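Local coordinates for extracellular protein 11-1 (Passalora fulva, PDB 6ZUS) that is a secreted fungal avirulence effector that binds zinc and is probably recognised by plant resistance proteins, at residues 17-22 with 26-31; 44-49 with 88-93; 104-107 with 111-114. All blocks are in the same frame, centred on the assembly; numbering follows the deposited sequence.

Contact 1. Residues 17-22 with 26-31; sequences FRIPGG and NFYCSY
Ile19 lays its CG2 methyl over one face of the Tyr28 ring. Ile19 CG2 sits 3.9 Å from the ring centroid and 17° off the ring normal. This is a CH-pi contact, displaced a little toward the rim of the ring on the CD2-CE2 side. Ile19 CD1 reaches the same side, 4.0 Å from Tyr28 CE2. Tyr28 holds its CG anti to its own carbonyl carbon (chi1 -70°), which turns the ring back over the strand end. Further out, Pro20 CD lies 3.8 Å from Tyr28 OH. That hydroxyl is hydrogen-bonded to Asp23, which ties the polar end of the ring to the link between the two segments.

Phe17 fills the other half of the contact. With CG wedged between the backbone N and the carbonyl carbon (chi1 57°), its ring projects from the strand to the 26-31 loop. Phe17 CZ meets Tyr28 CB at 3.9 Å, and it is 3.6 Å from Cys29 SG. The sulfur stands in the plane of the Phe17 ring, at its edge, 4.8 Å from the centroid. This is a sulfur-aromatic contact made with the ring hydrogens, not the pi face. Phe17 also meets the ring of His15, a residue seen to bind zinc in this protein.

The 26-31 loop thus packs on the end of strand 6-20 just before helix 31-40. The Cys29-Cys76 disulfide ties the loop to strand 71-86, the neighbour of strand 6-20 in the sheet. Strand 71-86 also touches Phe17 and Ile19 directly. Across the two segments the contact is apolar and dispersive, with no polar bond between them. The sulfur at the ring edge is probably favoured by the slightly positive ring hydrogens.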
ATOM      1  N   PHE A  17     -10.621   7.422  -8.869  1.00 19.38           N
ATOM      2  CA  PHE A  17     -10.975   8.530  -9.796  1.00 19.58           C
ATOM      3  C   PHE A  17     -12.334   8.286 -10.465  1.00 19.36           C
ATOM      4  O   PHE A  17     -12.889   7.186 -10.395  1.00 20.41           O
ATOM      5  CB  PHE A  17      -9.873   8.685 -10.830  1.00 19.42           C
ATOM      6  CG  PHE A  17      -9.571   7.441 -11.627  1.00 18.51           C
ATOM      7  CD1 PHE A  17      -8.749   6.434 -11.137  1.00 19.10           C
ATOM      8  CD2 PHE A  17     -10.140   7.272 -12.896  1.00 20.75           C
ATOM      9  CE1 PHE A  17      -8.500   5.277 -11.872  1.00 21.28           C
ATOM     10  CE2 PHE A  17      -9.863   6.140 -13.646  1.00 21.37           C
ATOM     11  CZ  PHE A  17      -9.026   5.154 -13.147  1.00 20.73           C
ATOM     12  N   ARG A  18     -12.881   9.332 -11.083  0.50 20.77           N
ATOM     13  CA  ARG A  18     -14.210   9.253 -11.748  0.50 21.27           C
ATOM     14  C   ARG A  18     -13.977   9.195 -13.258  0.50 21.19           C
ATOM     15  O   ARG A  18     -13.022   9.843 -13.749  0.50 19.75           O
ATOM     16  CB  ARG A  18     -15.132  10.435 -11.402  0.50 23.26           C
ATOM     17  CG  ARG A  18     -15.174  10.853  -9.936  0.50 24.40           C
ATOM     18  CD  ARG A  18     -15.750   9.851  -8.960  0.50 26.55           C
ATOM     19  NE  ARG A  18     -15.750  10.443  -7.620  0.50 29.81           N
ATOM     20  CZ  ARG A  18     -15.405   9.815  -6.484  0.50 32.44           C
ATOM     21  NH1 ARG A  18     -15.042   8.546  -6.492  0.50 23.94           N
ATOM     22  NH2 ARG A  18     -15.420  10.475  -5.333  0.50 37.14           N
ATOM     23  N   ILE A  19     -14.843   8.468 -13.960  1.00 18.78           N
ATOM     24  CA  ILE A  19     -14.806   8.348 -15.435  1.00 20.44           C
ATOM     25  C   ILE A  19     -16.215   8.570 -15.961  1.00 19.81           C
ATOM     26  O   ILE A  19     -17.203   8.440 -15.224  1.00 18.73           O
ATOM     27  CB  ILE A  19     -14.224   6.983 -15.865  1.00 22.43           C
ATOM     28  CG1 ILE A  19     -15.186   5.844 -15.507  1.00 21.37           C
ATOM     29  CG2 ILE A  19     -12.807   6.765 -15.274  1.00 22.42           C
ATOM     30  CD1 ILE A  19     -14.829   4.522 -16.132  1.00 23.12           C
ATOM     31  N   PRO A  20     -16.352   8.896 -17.261  1.00 23.34           N
ATOM     32  CA  PRO A  20     -17.681   9.034 -17.872  1.00 25.28           C
ATOM     33  C   PRO A  20     -18.501   7.745 -17.681  1.00 24.24           C
ATOM     34  O   PRO A  20     -17.910   6.631 -17.800  1.00 23.78           O
ATOM     35  CB  PRO A  20     -17.336   9.263 -19.345  1.00 24.50           C
ATOM     36  CG  PRO A  20     -15.998   9.907 -19.327  1.00 24.74           C
ATOM     37  CD  PRO A  20     -15.260   9.214 -18.195  1.00 25.08           C
ATOM     38  N   GLY A  21     -19.794   7.883 -17.356  1.00 24.42           N
ATOM     39  CA  GLY A  21     -20.678   6.720 -17.094  1.00 25.85           C
ATOM     40  C   GLY A  21     -20.760   5.732 -18.266  1.00 25.91           C
ATOM     41  O   GLY A  21     -21.090   4.571 -18.022  1.00 28.48           O
ATOM     42  N   GLY A  22     -20.522   6.173 -19.502  1.00 24.51           N
ATOM     43  CA  GLY A  22     -20.551   5.289 -20.678  1.00 26.67           C
ATOM     44  C   GLY A  22     -19.263   4.473 -20.800  1.00 30.31           C
ATOM     45  O   GLY A  22     -19.196   3.551 -21.642  1.00 31.07           O
ATOM     46  N   ASN A  26     -11.778  -0.616 -16.746  1.00 22.15           N
ATOM     47  CA  ASN A  26     -10.707  -1.383 -17.448  1.00 22.67           C
ATOM     48  C   ASN A  26     -10.383  -0.760 -18.824  1.00 23.30           C
ATOM     49  O   ASN A  26      -9.531  -1.345 -19.531  1.00 24.54           O
ATOM     50  CB  ASN A  26     -11.034  -2.873 -17.545  1.00 25.04           C
ATOM     51  CG  ASN A  26     -12.245  -3.199 -18.383  1.00 27.93           C
ATOM     52  OD1 ASN A  26     -12.671  -2.421 -19.250  1.00 25.25           O
ATOM     53  ND2 ASN A  26     -12.772  -4.400 -18.160  1.00 32.76           N
ATOM     54  N   PHE A  27     -10.946   0.389 -19.205  1.00 20.91           N
ATOM     55  CA  PHE A  27     -10.338   1.202 -20.302  1.00 20.39           C
ATOM     56  C   PHE A  27      -9.170   2.047 -19.747  1.00 22.29           C
ATOM     57  O   PHE A  27      -8.410   2.582 -20.523  1.00 24.26           O
ATOM     58  CB  PHE A  27     -11.330   2.168 -20.932  1.00 22.07           C
ATOM     59  CG  PHE A  27     -12.569   1.561 -21.543  1.00 21.29           C
ATOM     60  CD1 PHE A  27     -12.582   0.240 -21.966  1.00 21.43           C
ATOM     61  CD2 PHE A  27     -13.663   2.370 -21.823  1.00 24.53           C
ATOM     62  CE1 PHE A  27     -13.732  -0.307 -22.524  1.00 25.25           C
ATOM     63  CE2 PHE A  27     -14.810   1.835 -22.397  1.00 25.53           C
ATOM     64  CZ  PHE A  27     -14.836   0.495 -22.752  1.00 25.08           C
ATOM     65  N   TYR A  28      -9.060   2.220 -18.418  1.00 22.41           N
ATOM     66  CA  TYR A  28      -8.158   3.207 -17.765  1.00 22.74           C
ATOM     67  C   TYR A  28      -7.003   2.533 -17.002  1.00 27.79           C
ATOM     68  O   TYR A  28      -5.908   3.128 -16.897  1.00 33.92           O
ATOM     69  CB  TYR A  28      -8.997   4.116 -16.859  1.00 21.93           C
ATOM     70  CG  TYR A  28      -9.898   5.050 -17.635  1.00 21.57           C
ATOM     71  CD1 TYR A  28      -9.429   6.268 -18.098  1.00 22.32           C
ATOM     72  CD2 TYR A  28     -11.191   4.687 -17.995  1.00 20.31           C
ATOM     73  CE1 TYR A  28     -10.232   7.115 -18.852  1.00 23.43           C
ATOM     74  CE2 TYR A  28     -12.000   5.516 -18.749  1.00 21.06           C
ATOM     75  CZ  TYR A  28     -11.535   6.751 -19.183  1.00 21.61           C
ATOM     76  OH  TYR A  28     -12.331   7.609 -19.917  1.00 22.09           O
ATOM     77  N   CYS A  29      -7.274   1.392 -16.374  1.00 27.10           N
ATOM     78  CA  CYS A  29      -6.323   0.635 -15.516  1.00 33.15           C
ATOM     79  C   CYS A  29      -6.144  -0.755 -16.107  1.00 32.72           C
ATOM     80  O   CYS A  29      -7.124  -1.312 -16.645  1.00 30.49           O
ATOM     81  CB  CYS A  29      -6.824   0.437 -14.079  1.00 37.93           C
ATOM     82  SG  CYS A  29      -7.324   2.002 -13.335  1.00 53.57           S
ATOM     83  N   SER A  30      -4.944  -1.288 -15.949  1.00 32.79           N
ATOM     84  CA  SER A  30      -4.578  -2.661 -16.364  1.00 36.47           C
ATOM     85  C   SER A  30      -3.809  -3.323 -15.227  1.00 34.57           C
ATOM     86  O   SER A  30      -3.164  -2.591 -14.423  1.00 31.45           O
ATOM     87  CB  SER A  30      -3.786  -2.650 -17.654  1.00 36.20           C
ATOM     88  OG  SER A  30      -2.524  -1.986 -17.539  1.00 37.35           O
ATOM     89  N   TYR A  31      -3.876  -4.645 -15.188  1.00 33.87           N
ATOM     90  CA  TYR A  31      -3.028  -5.553 -14.361  0.50 31.49           C
ATOM     91  C   TYR A  31      -1.593  -5.064 -14.485  1.00 32.65           C
ATOM     92  O   TYR A  31      -0.905  -4.891 -13.481  1.00 33.02           O
ATOM     93  CB  TYR A  31      -3.100  -7.020 -14.818  0.50 30.51           C
ATOM     94  CG  TYR A  31      -2.287  -7.981 -13.976  0.50 27.43           C
ATOM     95  CD1 TYR A  31      -0.905  -8.034 -14.073  0.50 28.59           C
ATOM     96  CD2 TYR A  31      -2.900  -8.791 -13.043  0.50 27.63           C
ATOM     97  CE1 TYR A  31      -0.148  -8.849 -13.255  0.50 26.66           C
ATOM     98  CE2 TYR A  31      -2.162  -9.636 -12.232  0.50 27.84           C
ATOM     99  CZ  TYR A  31      -0.790  -9.646 -12.332  0.50 25.08           C
ATOM    100  OH  TYR A  31      -0.097 -10.468 -11.521  0.50 30.39           O
TER

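Contact 2. Residues 44-49 with 88-93; sequences NDACQG and GKWFDG
Ala46 turns its methyl toward the pyrrole side of the Trp90 indole. Ala46 CB lies 3.8 Å from Trp90 CD1. The Ala46 carbonyl oxygen comes obliquely to the same end of the ring, 3.3 Å from Trp90 NE1. The angle is poor, so this is a close polar approach and not a hydrogen bond. Trp90 carries its CG anti to the backbone N (chi1 163°), which swings the indole off strand 89-91 and alongside the 44-49 turn. Arg86 makes a cation-pi contact with the same indole.

Two further approaches are looser. Ala46 CB is 4.3 Å from Asp92 CB. Cys47 SG stands 4.5 Å from Trp90 CB.

The 44-49 segment holds a type I beta turn from Asp45 to Gln48, closed by Gln48 N to Asp45 O. Asp45 OD2 also accepts from Cys47 N at 2.9 Å, an Asx turn, with the donor 46° out of the carboxylate plane.

Strand 89-91 pairs antiparallel with 96-98, Trp90 with Phe97 in the backbone. The Cys47-Cys99 disulfide ties the turn to the residue just after 96-98. Packing, with one close carbonyl-indole approach, accounts for the contact between the segments, while the polar bonds shape the turn.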
ATOM      1  N   ASN A  44      13.974  -1.006  -0.204  1.00 23.01           N
ATOM      2  CA  ASN A  44      15.179  -0.902   0.650  1.00 26.71           C
ATOM      3  C   ASN A  44      15.008   0.217   1.671  1.00 26.97           C
ATOM      4  O   ASN A  44      16.017   0.844   2.050  1.00 27.12           O
ATOM      5  CB  ASN A  44      16.434  -0.694  -0.187  1.00 30.45           C
ATOM      6  CG  ASN A  44      16.357   0.598  -0.957  1.00 35.39           C
ATOM      7  OD1 ASN A  44      15.296   1.222  -1.023  1.00 31.29           O
ATOM      8  ND2 ASN A  44      17.477   1.009  -1.538  1.00 41.08           N
ATOM      9  N   ASP A  45      13.806   0.362   2.228  1.00 22.62           N
ATOM     10  CA  ASP A  45      13.623   1.263   3.394  1.00 23.84           C
ATOM     11  C   ASP A  45      14.525   0.801   4.558  1.00 22.74           C
ATOM     12  O   ASP A  45      14.718  -0.416   4.738  1.00 21.99           O
ATOM     13  CB  ASP A  45      12.162   1.328   3.819  1.00 22.71           C
ATOM     14  CG  ASP A  45      11.895   2.379   4.887  1.00 24.91           C
ATOM     15  OD1 ASP A  45      11.861   3.564   4.506  1.00 27.00           O
ATOM     16  OD2 ASP A  45      11.733   2.003   6.077  1.00 25.49           O
ATOM     17  N   ALA A  46      15.011   1.737   5.370  1.00 23.78           N
ATOM     18  CA  ALA A  46      15.796   1.443   6.584  1.00 24.57           C
ATOM     19  C   ALA A  46      15.047   0.450   7.486  1.00 25.29           C
ATOM     20  O   ALA A  46      15.727  -0.373   8.161  1.00 23.26           O
ATOM     21  CB  ALA A  46      16.079   2.731   7.313  1.00 26.71           C
ATOM     22  N   CYS A  47      13.699   0.514   7.558  1.00 21.80           N
ATOM     23  CA  CYS A  47      12.855  -0.396   8.402  1.00 22.42           C
ATOM     24  C   CYS A  47      12.628  -1.777   7.773  1.00 21.20           C
ATOM     25  O   CYS A  47      12.031  -2.637   8.451  1.00 21.85           O
ATOM     26  CB  CYS A  47      11.511   0.236   8.729  1.00 24.80           C
ATOM     27  SG  CYS A  47      11.773   1.760   9.672  1.00 27.34           S
ATOM     28  N   GLN A  48      13.081  -2.016   6.551  1.00 20.34           N
ATOM     29  CA  GLN A  48      12.837  -3.307   5.851  1.00 20.53           C
ATOM     30  C   GLN A  48      13.739  -4.412   6.463  1.00 21.89           C
ATOM     31  O   GLN A  48      14.962  -4.213   6.538  1.00 21.59           O
ATOM     32  CB  GLN A  48      13.126  -3.205   4.343  1.00 22.31           C
ATOM     33  CG  GLN A  48      12.380  -4.250   3.523  1.00 23.75           C
ATOM     34  CD  GLN A  48      10.875  -4.027   3.588  1.00 23.15           C
ATOM     35  OE1 GLN A  48      10.400  -2.895   3.492  1.00 22.58           O
ATOM     36  NE2 GLN A  48      10.136  -5.111   3.742  1.00 20.49           N
ATOM     37  N   GLY A  49      13.163  -5.561   6.834  1.00 21.46           N
ATOM     38  CA  GLY A  49      13.909  -6.788   7.117  1.00 21.06           C
ATOM     39  C   GLY A  49      14.123  -7.603   5.869  1.00 22.83           C
ATOM     40  O   GLY A  49      14.168  -7.056   4.733  1.00 22.10           O
ATOM     41  N   GLY A  88       9.007  -0.221  15.946  1.00 32.18           N
ATOM     42  CA  GLY A  88       9.414   0.931  16.762  1.00 33.91           C
ATOM     43  C   GLY A  88      10.138   1.958  15.927  1.00 31.78           C
ATOM     44  O   GLY A  88       9.714   2.217  14.781  1.00 38.38           O
ATOM     45  N   LYS A  89      11.192   2.513  16.511  1.00 30.38           N
ATOM     46  CA  LYS A  89      12.122   3.476  15.904  1.00 32.77           C
ATOM     47  C   LYS A  89      13.384   2.697  15.601  1.00 30.44           C
ATOM     48  O   LYS A  89      13.794   1.861  16.426  1.00 36.34           O
ATOM     49  CB  LYS A  89      12.419   4.606  16.888  1.00 38.70           C
ATOM     50  CG  LYS A  89      11.180   5.286  17.457  1.00 50.87           C
ATOM     51  CD  LYS A  89      10.538   6.262  16.493  1.00 58.48           C
ATOM     52  CE  LYS A  89       9.405   7.055  17.116  1.00 72.27           C
ATOM     53  NZ  LYS A  89       9.248   8.379  16.460  1.00 84.04           N
ATOM     54  N   TRP A  90      14.031   3.000  14.507  1.00 26.10           N
ATOM     55  CA  TRP A  90      15.244   2.293  14.082  1.00 24.99           C
ATOM     56  C   TRP A  90      16.279   3.354  13.754  1.00 27.35           C
ATOM     57  O   TRP A  90      15.961   4.255  12.944  1.00 24.48           O
ATOM     58  CB  TRP A  90      14.918   1.407  12.868  1.00 26.63           C
ATOM     59  CG  TRP A  90      16.120   0.962  12.098  1.00 27.38           C
ATOM     60  CD1 TRP A  90      16.590   1.419  10.896  1.00 28.51           C
ATOM     61  CD2 TRP A  90      17.072  -0.001  12.566  1.00 30.36           C
ATOM     62  NE1 TRP A  90      17.751   0.770  10.558  1.00 29.99           N
ATOM     63  CE2 TRP A  90      18.054  -0.125  11.551  1.00 28.54           C
ATOM     64  CE3 TRP A  90      17.147  -0.787  13.730  1.00 32.27           C
ATOM     65  CZ2 TRP A  90      19.139  -0.985  11.698  1.00 35.21           C
ATOM     66  CZ3 TRP A  90      18.213  -1.647  13.866  1.00 32.59           C
ATOM     67  CH2 TRP A  90      19.189  -1.734  12.867  1.00 37.32           C
ATOM     68  N   PHE A  91      17.495   3.191  14.278  1.00 26.94           N
ATOM     69  CA  PHE A  91      18.660   4.040  13.919  1.00 26.77           C
ATOM     70  C   PHE A  91      19.495   3.337  12.839  1.00 28.51           C
ATOM     71  O   PHE A  91      19.996   2.211  13.088  1.00 32.40           O
ATOM     72  CB  PHE A  91      19.416   4.374  15.213  1.00 31.36           C
ATOM     73  CG  PHE A  91      20.507   5.381  14.982  1.00 31.68           C
ATOM     74  CD1 PHE A  91      20.195   6.710  14.740  1.00 32.94           C
ATOM     75  CD2 PHE A  91      21.832   4.980  14.927  1.00 35.57           C
ATOM     76  CE1 PHE A  91      21.201   7.631  14.518  1.00 33.15           C
ATOM     77  CE2 PHE A  91      22.840   5.906  14.694  1.00 34.70           C
ATOM     78  CZ  PHE A  91      22.517   7.226  14.486  1.00 37.69           C
ATOM     79  N   ASP A  92      19.689   3.944  11.672  1.00 27.47           N
ATOM     80  CA  ASP A  92      20.392   3.285  10.542  1.00 29.48           C
ATOM     81  C   ASP A  92      21.904   3.528  10.627  1.00 32.66           C
ATOM     82  O   ASP A  92      22.602   3.166   9.671  1.00 35.40           O
ATOM     83  CB  ASP A  92      19.847   3.711   9.179  1.00 31.42           C
ATOM     84  CG  ASP A  92      20.319   5.086   8.704  1.00 31.77           C
ATOM     85  OD1 ASP A  92      20.792   5.851   9.578  1.00 29.69           O
ATOM     86  OD2 ASP A  92      20.184   5.391   7.472  1.00 33.91           O
ATOM     87  N   GLY A  93      22.397   4.158  11.689  1.00 34.75           N
ATOM     88  CA  GLY A  93      23.823   4.553  11.790  1.00 40.48           C
ATOM     89  C   GLY A  93      24.036   6.056  11.622  1.00 41.59           C
ATOM     90  O   GLY A  93      25.087   6.560  12.099  1.00 35.70           O
TER

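Contact 3. Residues 104-107 with 111-114; sequences YTER and RRWY
Glu106 and Trp113 make the hydrogen bond of this contact. Trp113 N donates to Glu106 OE2 at 2.9 Å, almost straight at 177°. The carboxylate uses its anti lone pair, the one turned away from OE1. The Glu106 chain is extended beyond CG (chi2 -178°), which carries the carboxylate from the helix across to the loop backbone.

A water adds a second link. It donates to Glu106 OE2 and to Trp113 O, at 2.7 Å from each. The same carboxylate oxygen thus serves both the N-H and, through water, the carbonyl of one residue. Lys102 forms a long, weak ion pair with it.

Packing surrounds these bonds. Glu106 CG lies 3.4 Å from Arg111 O, an oxygen that accepts from Ser129 OG. The Glu106 and Trp113 side chains cross at about a right angle, with Trp113 CB 3.7 Å from Glu106 OE2. Thr105 CB meets Trp113 CD1 at 3.8 Å. Trp113 NE1 is bonded to Gly131 O, and Thr105 OG1 to Val101 O within the helix.

This is a helix-to-loop junction. The backbones of Arg112 and Tyr114 bond to Ser129, so the carboxylate joins helix 101-109 to chain that runs along 127-138, an outermost strand of the antiparallel sheet.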
ATOM      1  N   TYR A 104       6.040   4.293   7.685  1.00 17.46           N
ATOM      2  CA  TYR A 104       6.679   3.244   6.846  1.00 18.48           C
ATOM      3  C   TYR A 104       5.948   3.175   5.494  1.00 17.79           C
ATOM      4  O   TYR A 104       6.582   3.222   4.438  1.00 17.82           O
ATOM      5  CB  TYR A 104       6.696   1.895   7.557  1.00 18.24           C
ATOM      6  CG  TYR A 104       7.053   0.743   6.658  1.00 17.58           C
ATOM      7  CD1 TYR A 104       8.362   0.460   6.274  1.00 18.64           C
ATOM      8  CD2 TYR A 104       6.072  -0.108   6.189  1.00 19.27           C
ATOM      9  CE1 TYR A 104       8.674  -0.588   5.416  1.00 19.05           C
ATOM     10  CE2 TYR A 104       6.359  -1.157   5.330  1.00 18.63           C
ATOM     11  CZ  TYR A 104       7.657  -1.408   4.937  1.00 20.19           C
ATOM     12  OH  TYR A 104       7.859  -2.449   4.079  1.00 21.66           O
ATOM     13  N   THR A 105       4.618   3.014   5.506  1.00 17.19           N
ATOM     14  CA  THR A 105       3.797   2.893   4.271  1.00 18.10           C
ATOM     15  C   THR A 105       4.014   4.122   3.395  1.00 17.09           C
ATOM     16  O   THR A 105       4.237   4.011   2.166  1.00 18.35           O
ATOM     17  CB  THR A 105       2.309   2.681   4.596  1.00 19.39           C
ATOM     18  OG1 THR A 105       2.200   1.513   5.417  1.00 18.34           O
ATOM     19  CG2 THR A 105       1.523   2.600   3.300  1.00 18.80           C
ATOM     20  N   GLU A 106       3.972   5.304   3.993  1.00 17.94           N
ATOM     21  CA  GLU A 106       4.134   6.563   3.213  1.00 18.80           C
ATOM     22  C   GLU A 106       5.524   6.643   2.568  1.00 17.72           C
ATOM     23  O   GLU A 106       5.580   7.064   1.390  1.00 19.18           O
ATOM     24  CB  GLU A 106       3.810   7.763   4.092  1.00 19.89           C
ATOM     25  CG  GLU A 106       2.360   7.818   4.424  1.00 19.52           C
ATOM     26  CD  GLU A 106       1.962   9.032   5.253  1.00 25.72           C
ATOM     27  OE1 GLU A 106       2.912   9.667   5.808  1.00 29.41           O
ATOM     28  OE2 GLU A 106       0.735   9.396   5.290  1.00 23.88           O
ATOM     29  N   ARG A 107       6.588   6.173   3.248  1.00 19.58           N
ATOM     30  CA  ARG A 107       7.958   6.125   2.640  1.00 20.16           C
ATOM     31  C   ARG A 107       8.026   5.114   1.490  1.00 21.30           C
ATOM     32  O   ARG A 107       8.594   5.436   0.442  1.00 24.73           O
ATOM     33  CB  ARG A 107       9.039   5.838   3.685  1.00 20.12           C
ATOM     34  CG  ARG A 107       9.195   6.981   4.693  1.00 19.84           C
ATOM     35  CD  ARG A 107      10.503   6.855   5.461  1.00 21.75           C
ATOM     36  NE  ARG A 107      10.654   5.538   6.084  1.00 19.93           N
ATOM     37  CZ  ARG A 107      10.195   5.208   7.286  1.00 20.06           C
ATOM     38  NH1 ARG A 107       9.647   6.120   8.062  1.00 21.25           N
ATOM     39  NH2 ARG A 107      10.366   3.975   7.743  1.00 20.39           N
ATOM     40  N   ARG A 111       2.684   7.705  -1.007  1.00 17.76           N
ATOM     41  CA  ARG A 111       1.346   8.343  -1.017  1.00 17.78           C
ATOM     42  C   ARG A 111       0.831   8.368   0.417  1.00 19.31           C
ATOM     43  O   ARG A 111       1.175   7.459   1.222  1.00 17.77           O
ATOM     44  CB  ARG A 111       0.359   7.586  -1.905  1.00 17.42           C
ATOM     45  CG  ARG A 111       0.816   7.355  -3.339  1.00 18.47           C
ATOM     46  CD  ARG A 111       0.943   8.673  -4.086  1.00 19.61           C
ATOM     47  NE  ARG A 111       1.332   8.405  -5.453  1.00 21.78           N
ATOM     48  CZ  ARG A 111       1.133   9.198  -6.519  1.00 21.83           C
ATOM     49  NH1 ARG A 111       0.582  10.413  -6.413  1.00 19.87           N
ATOM     50  NH2 ARG A 111       1.548   8.745  -7.697  1.00 22.03           N
ATOM     51  N   ARG A 112      -0.065   9.318   0.667  1.00 17.99           N
ATOM     52  CA  ARG A 112      -0.695   9.522   1.997  1.00 20.62           C
ATOM     53  C   ARG A 112      -1.438   8.256   2.463  1.00 18.44           C
ATOM     54  O   ARG A 112      -2.315   7.741   1.705  1.00 18.40           O
ATOM     55  CB  ARG A 112      -1.699  10.657   1.920  1.00 21.60           C
ATOM     56  CG  ARG A 112      -2.267  10.986   3.282  1.00 29.15           C
ATOM     57  CD  ARG A 112      -3.206  12.162   3.192  1.00 37.63           C
ATOM     58  NE  ARG A 112      -3.960  12.187   4.440  1.00 51.36           N
ATOM     59  CZ  ARG A 112      -4.853  13.121   4.772  1.00 60.50           C
ATOM     60  NH1 ARG A 112      -5.083  14.131   3.945  1.00 63.76           N
ATOM     61  NH2 ARG A 112      -5.514  13.028   5.924  1.00 63.73           N
ATOM     62  N   TRP A 113      -1.182   7.848   3.696  1.00 19.03           N
ATOM     63  CA  TRP A 113      -1.774   6.623   4.309  1.00 18.13           C
ATOM     64  C   TRP A 113      -3.105   6.972   4.958  1.00 18.81           C
ATOM     65  O   TRP A 113      -3.229   8.063   5.540  1.00 19.14           O
ATOM     66  CB  TRP A 113      -0.783   6.045   5.312  1.00 19.31           C
ATOM     67  CG  TRP A 113      -1.268   4.962   6.233  1.00 18.68           C
ATOM     68  CD1 TRP A 113      -1.044   3.636   6.110  1.00 18.42           C
ATOM     69  CD2 TRP A 113      -1.984   5.140   7.470  1.00 17.86           C
ATOM     70  NE1 TRP A 113      -1.602   2.964   7.174  1.00 18.92           N
ATOM     71  CE2 TRP A 113      -2.121   3.870   8.058  1.00 18.38           C
ATOM     72  CE3 TRP A 113      -2.451   6.256   8.175  1.00 18.88           C
ATOM     73  CZ2 TRP A 113      -2.782   3.668   9.276  1.00 20.24           C
ATOM     74  CZ3 TRP A 113      -3.059   6.057   9.404  1.00 20.45           C
ATOM     75  CH2 TRP A 113      -3.214   4.774   9.945  1.00 19.98           C
ATOM     76  N   TYR A 114      -4.060   6.048   4.872  1.00 19.39           N
ATOM     77  CA  TYR A 114      -5.377   6.153   5.540  1.00 19.54           C
ATOM     78  C   TYR A 114      -5.613   4.841   6.280  1.00 18.52           C
ATOM     79  O   TYR A 114      -5.515   3.776   5.669  1.00 16.43           O
ATOM     80  CB  TYR A 114      -6.517   6.425   4.546  1.00 19.71           C
ATOM     81  CG  TYR A 114      -6.546   7.819   3.979  1.00 20.27           C
ATOM     82  CD1 TYR A 114      -5.740   8.163   2.906  1.00 19.67           C
ATOM     83  CD2 TYR A 114      -7.347   8.813   4.555  1.00 22.27           C
ATOM     84  CE1 TYR A 114      -5.751   9.443   2.392  1.00 21.64           C
ATOM     85  CE2 TYR A 114      -7.350  10.107   4.055  1.00 21.98           C
ATOM     86  CZ  TYR A 114      -6.564  10.418   2.963  1.00 21.84           C
ATOM     87  OH  TYR A 114      -6.579  11.678   2.443  1.00 25.51           O
TER
HETATM   88  O   HOH W   1      -1.544   9.982   6.543  1.00 36.03           O

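In the fold
The three contacts follow one another along the chain. Contact 1 and contact 2 lie on opposite sides of the chain centre, 38 Å apart between centres. The centre of contact 3 lies about 7 Å from the chain centre. Contacts 2 and 3 touch: Asp45 OD1 and Arg107 NE form a salt bridge at 2.8 Å, and Gln48 OE1 lies 2.6 Å from Tyr104 OH in a probable hydrogen bond. The 44-49 turn is thus fixed to helix 101-109. Contact 1 joins neither, but its Cys29 side chain is about 4 Å from a bound zinc ion. The side chain of Arg111 is about 8 Å from a bound zinc ion, and that of Trp90 about 12 Å from one.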